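Local coordinates for phage-like element PBSX protein xkdH (Bacillus subtilis, PDB 3F3B), which is of unknown function but is encoded by the defective prophage PBSX and probably serves as a structural part of its phage-like particle, at residues F72-N85 against I88-P100. Residues are numbered along the deposited sequence; the frame is centred on the assembly and turned at random.
With PO4 (phosphate ion), chain B; PO4 (phosphate ion), chain C.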
ATOM      1  N   PHE A  72      -7.811  -6.599  -1.374  1.00 23.33           N
ATOM      2  CA  PHE A  72      -7.648  -7.884  -0.729  1.00 22.72           C
ATOM      3  C   PHE A  72      -7.089  -7.684   0.653  1.00 22.11           C
ATOM      4  O   PHE A  72      -6.468  -6.664   0.950  1.00 21.19           O
ATOM      5  CB  PHE A  72      -6.712  -8.813  -1.518  1.00 25.18           C
ATOM      6  CG  PHE A  72      -5.605  -8.105  -2.246  1.00 26.30           C
ATOM      7  CD1 PHE A  72      -5.746  -7.766  -3.592  1.00 24.81           C
ATOM      8  CD2 PHE A  72      -4.414  -7.795  -1.602  1.00 27.50           C
ATOM      9  CE1 PHE A  72      -4.717  -7.130  -4.283  1.00 25.73           C
ATOM     10  CE2 PHE A  72      -3.377  -7.156  -2.285  1.00 26.72           C
ATOM     11  CZ  PHE A  72      -3.531  -6.825  -3.627  1.00 24.97           C
ATOM     12  N   LEU A  73      -7.339  -8.656   1.510  1.00 19.92           N
ATOM     13  CA  LEU A  73      -6.834  -8.603   2.856  1.00 19.63           C
ATOM     14  C   LEU A  73      -5.446  -9.221   2.777  1.00 19.33           C
ATOM     15  O   LEU A  73      -5.304 -10.411   2.463  1.00 20.43           O
ATOM     16  CB  LEU A  73      -7.736  -9.420   3.780  1.00 20.06           C
ATOM     17  CG  LEU A  73      -7.291  -9.520   5.231  1.00 19.83           C
ATOM     18  CD1 LEU A  73      -7.249  -8.137   5.838  1.00 18.04           C
ATOM     19  CD2 LEU A  73      -8.251 -10.420   5.999  1.00 19.30           C
ATOM     20  N   VAL A  74      -4.420  -8.416   3.038  1.00 17.84           N
ATOM     21  CA  VAL A  74      -3.053  -8.911   2.991  1.00 15.92           C
ATOM     22  C   VAL A  74      -2.607  -9.460   4.335  1.00 15.75           C
ATOM     23  O   VAL A  74      -2.888  -8.864   5.368  1.00 14.44           O
ATOM     24  CB  VAL A  74      -2.055  -7.808   2.598  1.00 15.49           C
ATOM     25  CG1 VAL A  74      -0.701  -8.437   2.335  1.00 14.62           C
ATOM     26  CG2 VAL A  74      -2.548  -7.054   1.365  1.00 12.86           C
ATOM     27  N   HIS A  75      -1.913 -10.595   4.314  1.00 15.43           N
ATOM     28  CA  HIS A  75      -1.392 -11.219   5.527  1.00 15.74           C
ATOM     29  C   HIS A  75       0.128 -11.135   5.433  1.00 16.29           C
ATOM     30  O   HIS A  75       0.717 -11.644   4.480  1.00 15.64           O
ATOM     31  CB  HIS A  75      -1.826 -12.679   5.606  1.00 17.22           C
ATOM     32  CG  HIS A  75      -3.308 -12.869   5.559  1.00 18.73           C
ATOM     33  ND1 HIS A  75      -4.075 -12.459   4.491  1.00 19.75           N
ATOM     34  CD2 HIS A  75      -4.165 -13.430   6.446  1.00 16.28           C
ATOM     35  CE1 HIS A  75      -5.341 -12.762   4.719  1.00 17.17           C
ATOM     36  NE2 HIS A  75      -5.422 -13.351   5.898  1.00 15.15           N
ATOM     37  N   PHE A  76       0.744 -10.486   6.419  1.00 16.31           N
ATOM     38  CA  PHE A  76       2.188 -10.275   6.468  1.00 16.78           C
ATOM     39  C   PHE A  76       2.808 -10.920   7.691  1.00 20.38           C
ATOM     40  O   PHE A  76       2.138 -11.127   8.707  1.00 19.54           O
ATOM     41  CB  PHE A  76       2.512  -8.791   6.590  1.00 15.37           C
ATOM     42  CG  PHE A  76       2.229  -7.978   5.367  1.00 15.15           C
ATOM     43  CD1 PHE A  76       3.074  -8.035   4.270  1.00 10.47           C
ATOM     44  CD2 PHE A  76       1.183  -7.055   5.363  1.00 14.93           C
ATOM     45  CE1 PHE A  76       2.892  -7.183   3.200  1.00 10.87           C
ATOM     46  CE2 PHE A  76       0.995  -6.195   4.291  1.00 12.83           C
ATOM     47  CZ  PHE A  76       1.852  -6.259   3.210  1.00 12.08           C
ATOM     48  N   PRO A  77       4.117 -11.212   7.623  1.00 22.77           N
ATOM     49  CA  PRO A  77       4.806 -11.822   8.761  1.00 23.43           C
ATOM     50  C   PRO A  77       4.810 -10.746   9.836  1.00 22.99           C
ATOM     51  O   PRO A  77       4.844  -9.561   9.519  1.00 23.04           O
ATOM     52  CB  PRO A  77       6.213 -12.078   8.229  1.00 23.84           C
ATOM     53  CG  PRO A  77       6.038 -12.144   6.742  1.00 24.49           C
ATOM     54  CD  PRO A  77       5.033 -11.052   6.482  1.00 23.97           C
ATOM     55  N   LEU A  78       4.787 -11.155  11.095  1.00 24.33           N
ATOM     56  CA  LEU A  78       4.776 -10.208  12.202  1.00 26.10           C
ATOM     57  C   LEU A  78       6.046  -9.347  12.236  1.00 25.18           C
ATOM     58  O   LEU A  78       6.014  -8.192  12.663  1.00 25.11           O
ATOM     59  CB  LEU A  78       4.614 -10.964  13.525  1.00 28.48           C
ATOM     60  CG  LEU A  78       3.832 -10.224  14.611  1.00 29.80           C
ATOM     61  CD1 LEU A  78       2.417  -9.962  14.121  1.00 30.96           C
ATOM     62  CD2 LEU A  78       3.801 -11.059  15.875  1.00 32.90           C
ATOM     63  N   SER A  79       7.158  -9.910  11.778  1.00 24.40           N
ATOM     64  CA  SER A  79       8.430  -9.197  11.757  1.00 25.39           C
ATOM     65  C   SER A  79       8.435  -8.041  10.759  1.00 25.36           C
ATOM     66  O   SER A  79       9.309  -7.173  10.809  1.00 25.95           O
ATOM     67  CB  SER A  79       9.565 -10.162  11.412  1.00 26.63           C
ATOM     68  OG  SER A  79       9.365 -10.717  10.120  1.00 29.50           O
ATOM     69  N   ALA A  80       7.468  -8.032   9.851  1.00 24.23           N
ATOM     70  CA  ALA A  80       7.381  -6.974   8.849  1.00 23.75           C
ATOM     71  C   ALA A  80       6.894  -5.635   9.424  1.00 23.20           C
ATOM     72  O   ALA A  80       6.061  -5.605  10.325  1.00 22.02           O
ATOM     73  CB  ALA A  80       6.462  -7.419   7.716  1.00 24.76           C
ATOM     74  N   ASP A  81       7.425  -4.535   8.888  1.00 22.66           N
ATOM     75  CA  ASP A  81       7.061  -3.174   9.310  1.00 22.94           C
ATOM     76  C   ASP A  81       5.880  -2.734   8.444  1.00 21.23           C
ATOM     77  O   ASP A  81       6.063  -2.281   7.313  1.00 21.31           O
ATOM     78  CB  ASP A  81       8.243  -2.224   9.084  1.00 23.16           C
ATOM     79  CG  ASP A  81       8.013  -0.827   9.662  1.00 24.20           C
ATOM     80  OD1 ASP A  81       6.889  -0.287   9.568  1.00 25.82           O
ATOM     81  OD2 ASP A  81       8.982  -0.249  10.200  1.00 26.21           O
ATOM     82  N   ILE A  82       4.671  -2.872   8.977  1.00 20.21           N
ATOM     83  CA  ILE A  82       3.459  -2.514   8.246  1.00 18.03           C
ATOM     84  C   ILE A  82       2.830  -1.255   8.824  1.00 18.12           C
ATOM     85  O   ILE A  82       2.612  -1.163  10.030  1.00 17.09           O
ATOM     86  CB  ILE A  82       2.417  -3.651   8.315  1.00 17.71           C
ATOM     87  CG1 ILE A  82       3.047  -4.975   7.849  1.00 17.64           C
ATOM     88  CG2 ILE A  82       1.198  -3.286   7.494  1.00 15.47           C
ATOM     89  CD1 ILE A  82       3.604  -4.959   6.443  1.00 16.52           C
ATOM     90  N   ARG A  83       2.540  -0.293   7.957  1.00 18.73           N
ATOM     91  CA  ARG A  83       1.938   0.970   8.375  1.00 19.21           C
ATOM     92  C   ARG A  83       0.791   1.316   7.437  1.00 20.48           C
ATOM     93  O   ARG A  83       0.852   1.028   6.252  1.00 20.98           O
ATOM     94  CB  ARG A  83       2.973   2.095   8.323  1.00 17.11           C
ATOM     95  CG  ARG A  83       4.245   1.807   9.080  1.00 17.55           C
ATOM     96  CD  ARG A  83       5.278   2.894   8.831  1.00 16.50           C
ATOM     97  NE  ARG A  83       6.604   2.465   9.256  1.00 16.72           N
ATOM     98  CZ  ARG A  83       7.711   3.182   9.102  1.00 16.73           C
ATOM     99  NH1 ARG A  83       7.658   4.378   8.532  1.00 17.98           N
ATOM    100  NH2 ARG A  83       8.879   2.692   9.503  1.00 17.82           N
ATOM    101  N   VAL A  84      -0.262   1.932   7.955  1.00 24.06           N
ATOM    102  CA  VAL A  84      -1.367   2.285   7.082  1.00 24.21           C
ATOM    103  C   VAL A  84      -0.902   3.406   6.151  1.00 22.06           C
ATOM    104  O   VAL A  84      -0.031   4.207   6.501  1.00 19.06           O
ATOM    105  CB  VAL A  84      -2.623   2.703   7.884  1.00 27.02           C
ATOM    106  CG1 VAL A  84      -3.654   3.319   6.965  1.00 26.26           C
ATOM    107  CG2 VAL A  84      -3.222   1.476   8.560  1.00 28.05           C
ATOM    108  N   ASN A  85      -1.480   3.425   4.956  1.00 20.21           N
ATOM    109  CA  ASN A  85      -1.143   4.390   3.926  1.00 18.94           C
ATOM    110  C   ASN A  85       0.156   3.961   3.269  1.00 18.02           C
ATOM    111  O   ASN A  85       0.747   4.706   2.486  1.00 18.00           O
ATOM    112  CB  ASN A  85      -1.034   5.800   4.505  1.00 20.86           C
ATOM    113  CG  ASN A  85      -2.366   6.323   4.988  1.00 22.41           C
ATOM    114  OD1 ASN A  85      -3.345   6.343   4.244  1.00 20.46           O
ATOM    115  ND2 ASN A  85      -2.416   6.747   6.246  1.00 26.57           N
ATOM    116  N   ILE A  88       2.157  -0.588  -1.495  1.00 16.94           N
ATOM    117  CA  ILE A  88       2.806  -1.854  -1.783  1.00 18.39           C
ATOM    118  C   ILE A  88       2.715  -2.103  -3.279  1.00 20.67           C
ATOM    119  O   ILE A  88       1.707  -1.787  -3.916  1.00 19.48           O
ATOM    120  CB  ILE A  88       2.166  -3.046  -1.021  1.00 17.69           C
ATOM    121  CG1 ILE A  88       0.792  -3.376  -1.610  1.00 17.00           C
ATOM    122  CG2 ILE A  88       2.066  -2.721   0.468  1.00 16.62           C
ATOM    123  CD1 ILE A  88       0.200  -4.677  -1.095  1.00 14.13           C
ATOM    124  N   ILE A  89       3.791  -2.648  -3.835  1.00 22.31           N
ATOM    125  CA  ILE A  89       3.860  -2.951  -5.253  1.00 22.55           C
ATOM    126  C   ILE A  89       3.874  -4.468  -5.414  1.00 24.56           C
ATOM    127  O   ILE A  89       4.803  -5.139  -4.959  1.00 24.60           O
ATOM    128  CB  ILE A  89       5.150  -2.398  -5.882  1.00 23.34           C
ATOM    129  CG1 ILE A  89       5.313  -0.904  -5.563  1.00 22.31           C
ATOM    130  CG2 ILE A  89       5.138  -2.662  -7.381  1.00 23.88           C
ATOM    131  CD1 ILE A  89       4.381   0.015  -6.306  1.00 20.57           C
ATOM    132  N   TRP A  90       2.833  -5.002  -6.046  1.00 25.37           N
ATOM    133  CA  TRP A  90       2.731  -6.432  -6.290  1.00 26.51           C
ATOM    134  C   TRP A  90       2.460  -6.614  -7.773  1.00 29.22           C
ATOM    135  O   TRP A  90       1.457  -6.120  -8.292  1.00 29.49           O
ATOM    136  CB  TRP A  90       1.595  -7.043  -5.476  1.00 26.98           C
ATOM    137  CG  TRP A  90       1.260  -8.444  -5.898  1.00 28.81           C
ATOM    138  CD1 TRP A  90       2.054  -9.552  -5.783  1.00 28.61           C
ATOM    139  CD2 TRP A  90       0.054  -8.879  -6.538  1.00 28.12           C
ATOM    140  NE1 TRP A  90       1.417 -10.651  -6.312  1.00 28.87           N
ATOM    141  CE2 TRP A  90       0.188 -10.266  -6.785  1.00 29.20           C
ATOM    142  CE3 TRP A  90      -1.128  -8.231  -6.929  1.00 28.28           C
ATOM    143  CZ2 TRP A  90      -0.816 -11.019  -7.407  1.00 29.12           C
ATOM    144  CZ3 TRP A  90      -2.128  -8.979  -7.548  1.00 28.55           C
ATOM    145  CH2 TRP A  90      -1.962 -10.361  -7.781  1.00 30.22           C
ATOM    146  N   GLU A  91       3.370  -7.307  -8.452  1.00 30.34           N
ATOM    147  CA  GLU A  91       3.254  -7.555  -9.885  1.00 32.02           C
ATOM    148  C   GLU A  91       3.017  -6.285 -10.690  1.00 32.52           C
ATOM    149  O   GLU A  91       2.127  -6.219 -11.537  1.00 33.29           O
ATOM    150  CB  GLU A  91       2.142  -8.572 -10.153  1.00 33.25           C
ATOM    151  CG  GLU A  91       2.544  -9.996  -9.802  1.00 35.91           C
ATOM    152  CD  GLU A  91       1.428 -10.991 -10.023  1.00 38.76           C
ATOM    153  OE1 GLU A  91       1.693 -12.211  -9.918  1.00 38.70           O
ATOM    154  OE2 GLU A  91       0.283 -10.553 -10.294  1.00 41.03           O
ATOM    155  N   ASN A  92       3.826  -5.272 -10.409  1.00 33.01           N
ATOM    156  CA  ASN A  92       3.750  -3.993 -11.102  1.00 34.22           C
ATOM    157  C   ASN A  92       2.536  -3.123 -10.829  1.00 33.17           C
ATOM    158  O   ASN A  92       2.321  -2.133 -11.525  1.00 33.86           O
ATOM    159  CB  ASN A  92       3.875  -4.202 -12.611  1.00 36.45           C
ATOM    160  CG  ASN A  92       5.188  -4.832 -12.998  1.00 38.14           C
ATOM    161  OD1 ASN A  92       6.254  -4.363 -12.594  1.00 37.61           O
ATOM    162  ND2 ASN A  92       5.123  -5.901 -13.789  1.00 38.61           N
ATOM    163  N   HIS A  93       1.725  -3.475  -9.845  1.00 32.25           N
ATOM    164  CA  HIS A  93       0.583  -2.624  -9.550  1.00 32.67           C
ATOM    165  C   HIS A  93       0.704  -2.027  -8.160  1.00 29.98           C
ATOM    166  O   HIS A  93       1.276  -2.639  -7.255  1.00 27.79           O
ATOM    167  CB  HIS A  93      -0.734  -3.390  -9.684  1.00 37.20           C
ATOM    168  CG  HIS A  93      -1.109  -3.691 -11.101  1.00 42.99           C
ATOM    169  ND1 HIS A  93      -0.708  -4.839 -11.751  1.00 44.43           N
ATOM    170  CD2 HIS A  93      -1.837  -2.984 -11.998  1.00 45.27           C
ATOM    171  CE1 HIS A  93      -1.175  -4.827 -12.987  1.00 45.94           C
ATOM    172  NE2 HIS A  93      -1.863  -3.714 -13.163  1.00 46.45           N
ATOM    173  N   LYS A  94       0.167  -0.822  -8.012  1.00 27.98           N
ATOM    174  CA  LYS A  94       0.193  -0.094  -6.753  1.00 27.17           C
ATOM    175  C   LYS A  94      -1.041  -0.357  -5.885  1.00 26.40           C
ATOM    176  O   LYS A  94      -2.166  -0.432  -6.379  1.00 26.92           O
ATOM    177  CB  LYS A  94       0.312   1.404  -7.040  1.00 27.44           C
ATOM    178  CG  LYS A  94       1.596   1.776  -7.779  1.00 31.74           C
ATOM    179  CD  LYS A  94       1.668   3.260  -8.100  1.00 32.97           C
ATOM    180  CE  LYS A  94       3.023   3.614  -8.706  1.00 37.65           C
ATOM    181  NZ  LYS A  94       3.164   5.070  -9.015  1.00 39.83           N
ATOM    182  N   TYR A  95      -0.814  -0.497  -4.585  1.00 24.77           N
ATOM    183  CA  TYR A  95      -1.893  -0.728  -3.631  1.00 23.40           C
ATOM    184  C   TYR A  95      -1.591   0.102  -2.393  1.00 22.66           C
ATOM    185  O   TYR A  95      -0.424   0.320  -2.049  1.00 21.42           O
ATOM    186  CB  TYR A  95      -1.969  -2.208  -3.245  1.00 22.46           C
ATOM    187  CG  TYR A  95      -2.326  -3.107  -4.396  1.00 24.32           C
ATOM    188  CD1 TYR A  95      -3.653  -3.277  -4.784  1.00 26.10           C
ATOM    189  CD2 TYR A  95      -1.335  -3.733  -5.146  1.00 24.14           C
ATOM    190  CE1 TYR A  95      -3.985  -4.042  -5.895  1.00 26.96           C
ATOM    191  CE2 TYR A  95      -1.656  -4.502  -6.266  1.00 26.51           C
ATOM    192  CZ  TYR A  95      -2.983  -4.650  -6.636  1.00 27.79           C
ATOM    193  OH  TYR A  95      -3.308  -5.384  -7.755  1.00 28.55           O
ATOM    194  N   ILE A  96      -2.639   0.586  -1.741  1.00 20.91           N
ATOM    195  CA  ILE A  96      -2.464   1.366  -0.528  1.00 20.29           C
ATOM    196  C   ILE A  96      -3.150   0.628   0.604  1.00 21.13           C
ATOM    197  O   ILE A  96      -4.253   0.121   0.425  1.00 19.48           O
ATOM    198  CB  ILE A  96      -3.099   2.765  -0.645  1.00 18.35           C
ATOM    199  CG1 ILE A  96      -2.555   3.480  -1.882  1.00 17.89           C
ATOM    200  CG2 ILE A  96      -2.783   3.584   0.611  1.00 18.58           C
ATOM    201  CD1 ILE A  96      -1.033   3.545  -1.922  1.00 16.24           C
ATOM    202  N   LEU A  97      -2.493   0.546   1.757  1.00 21.05           N
ATOM    203  CA  LEU A  97      -3.094  -0.110   2.915  1.00 22.89           C
ATOM    204  C   LEU A  97      -4.093   0.893   3.498  1.00 25.28           C
ATOM    205  O   LEU A  97      -3.712   1.964   3.952  1.00 24.83           O
ATOM    206  CB  LEU A  97      -2.011  -0.481   3.930  1.00 19.42           C
ATOM    207  CG  LEU A  97      -0.854  -1.264   3.292  1.00 17.03           C
ATOM    208  CD1 LEU A  97       0.048  -1.817   4.378  1.00 12.97           C
ATOM    209  CD2 LEU A  97      -1.390  -2.401   2.424  1.00 13.78           C
ATOM    210  N   LYS A  98      -5.376   0.544   3.480  1.00 30.03           N
ATOM    211  CA  LYS A  98      -6.405   1.466   3.947  1.00 35.57           C
ATOM    212  C   LYS A  98      -6.895   1.283   5.367  1.00 36.59           C
ATOM    213  O   LYS A  98      -6.419   1.948   6.287  1.00 36.93           O
ATOM    214  CB  LYS A  98      -7.609   1.426   3.001  1.00 37.64           C
ATOM    215  CG  LYS A  98      -7.231   1.517   1.523  1.00 41.43           C
ATOM    216  CD  LYS A  98      -6.339   2.718   1.219  1.00 44.03           C
ATOM    217  CE  LYS A  98      -7.088   4.039   1.340  1.00 46.21           C
ATOM    218  NZ  LYS A  98      -6.219   5.200   0.990  1.00 47.20           N
ATOM    219  N   LEU A  99      -7.874   0.405   5.541  1.00 38.45           N
ATOM    220  CA  LEU A  99      -8.428   0.168   6.866  1.00 38.61           C
ATOM    221  C   LEU A  99      -7.306  -0.167   7.843  1.00 37.74           C
ATOM    222  O   LEU A  99      -6.183  -0.470   7.426  1.00 36.99           O
ATOM    223  CB  LEU A  99      -9.456  -0.968   6.815  1.00 39.80           C
ATOM    224  CG  LEU A  99     -10.733  -0.681   6.015  1.00 41.62           C
ATOM    225  CD1 LEU A  99     -11.294   0.679   6.440  1.00 41.21           C
ATOM    226  CD2 LEU A  99     -10.439  -0.684   4.522  1.00 42.42           C
ATOM    227  N   PRO A 100      -7.592  -0.100   9.155  1.00 34.53           N
ATOM    228  CA  PRO A 100      -6.614  -0.396  10.204  1.00 32.45           C
ATOM    229  C   PRO A 100      -6.077  -1.809  10.064  1.00 31.05           C
ATOM    230  O   PRO A 100      -6.749  -2.676   9.499  1.00 30.30           O
ATOM    231  CB  PRO A 100      -7.425  -0.231  11.485  1.00 32.25           C
ATOM    232  CG  PRO A 100      -8.413   0.805  11.118  1.00 34.14           C
ATOM    233  CD  PRO A 100      -8.856   0.361   9.748  1.00 34.65           C
TER
HETATM  234  P   PO4 B 127       4.130 -13.028  -7.137  1.00 61.11           P
HETATM  235  O1  PO4 B 127       4.313 -12.264  -8.402  1.00 60.18           O
HETATM  236  O2  PO4 B 127       4.661 -14.405  -7.306  1.00 62.31           O
HETATM  237  O3  PO4 B 127       4.859 -12.347  -6.041  1.00 59.64           O
HETATM  238  O4  PO4 B 127       2.685 -13.095  -6.805  1.00 60.50           O
HETATM  239  P   PO4 C 128      -2.261   1.096 -10.436  1.00 88.28           P
HETATM  240  O1  PO4 C 128      -2.065   2.495  -9.976  1.00 87.51           O
HETATM  241  O2  PO4 C 128      -0.940   0.440 -10.605  1.00 86.69           O
HETATM  242  O3  PO4 C 128      -3.060   0.350  -9.427  1.00 87.67           O
HETATM  243  O4  PO4 C 128      -2.983   1.099 -11.736  1.00 87.84           O
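Phe72 drives the edge of its ring into the face of Tyr95: CZ of Phe72 stands 3.5 Å above the Tyr95 plane, over the ring centre. The planes meet at 57°, well short of perpendicular, so this edge-to-face pair is a tilted one, its centroids 4.8 Å apart. Chi1 of Phe72, 33°, lies off the usual staggered values and carries the ring toward Tyr95. Trp90 completes the aromatic cluster, its six-membered ring meeting Phe72 obliquely, while its indole NE1 donates to a phosphate ion that probably came from the crystallisation medium. Further along, Phe76 is clasped within its own segment, Ile82 CD1 over the centre of one face and Val74 CG1 against the opposite one; Ile88 CG2 reaches the ring edge, 4.5 Å from Phe76 CZ. Leu97 CD1 meets Ile82 CG2 at 3.6 Å, the two side chains crossing at about a right angle. At the far end the backbones join directly: Asn85 N donates to Leu97 O at 2.9 Å, in the carbonyl plane and fairly straight at 159°. Val84 CG1 lies against Leu97 O and Lys98 O, 3.2 Å from the latter, and Val84 CG2 faces Leu99 O. The hairpin 87-97 packs across strand 66-77, segments 72-77 and 88-90 running roughly perpendicular with axes 12.1 Å apart at closest. Both belong to a curled antiparallel sheet, consistent with the family's phage barrel clan, where strand 107-114 pairs with strands 66-77 and 93-97, and Phe52 of strand 48-61 stacks on Phe72.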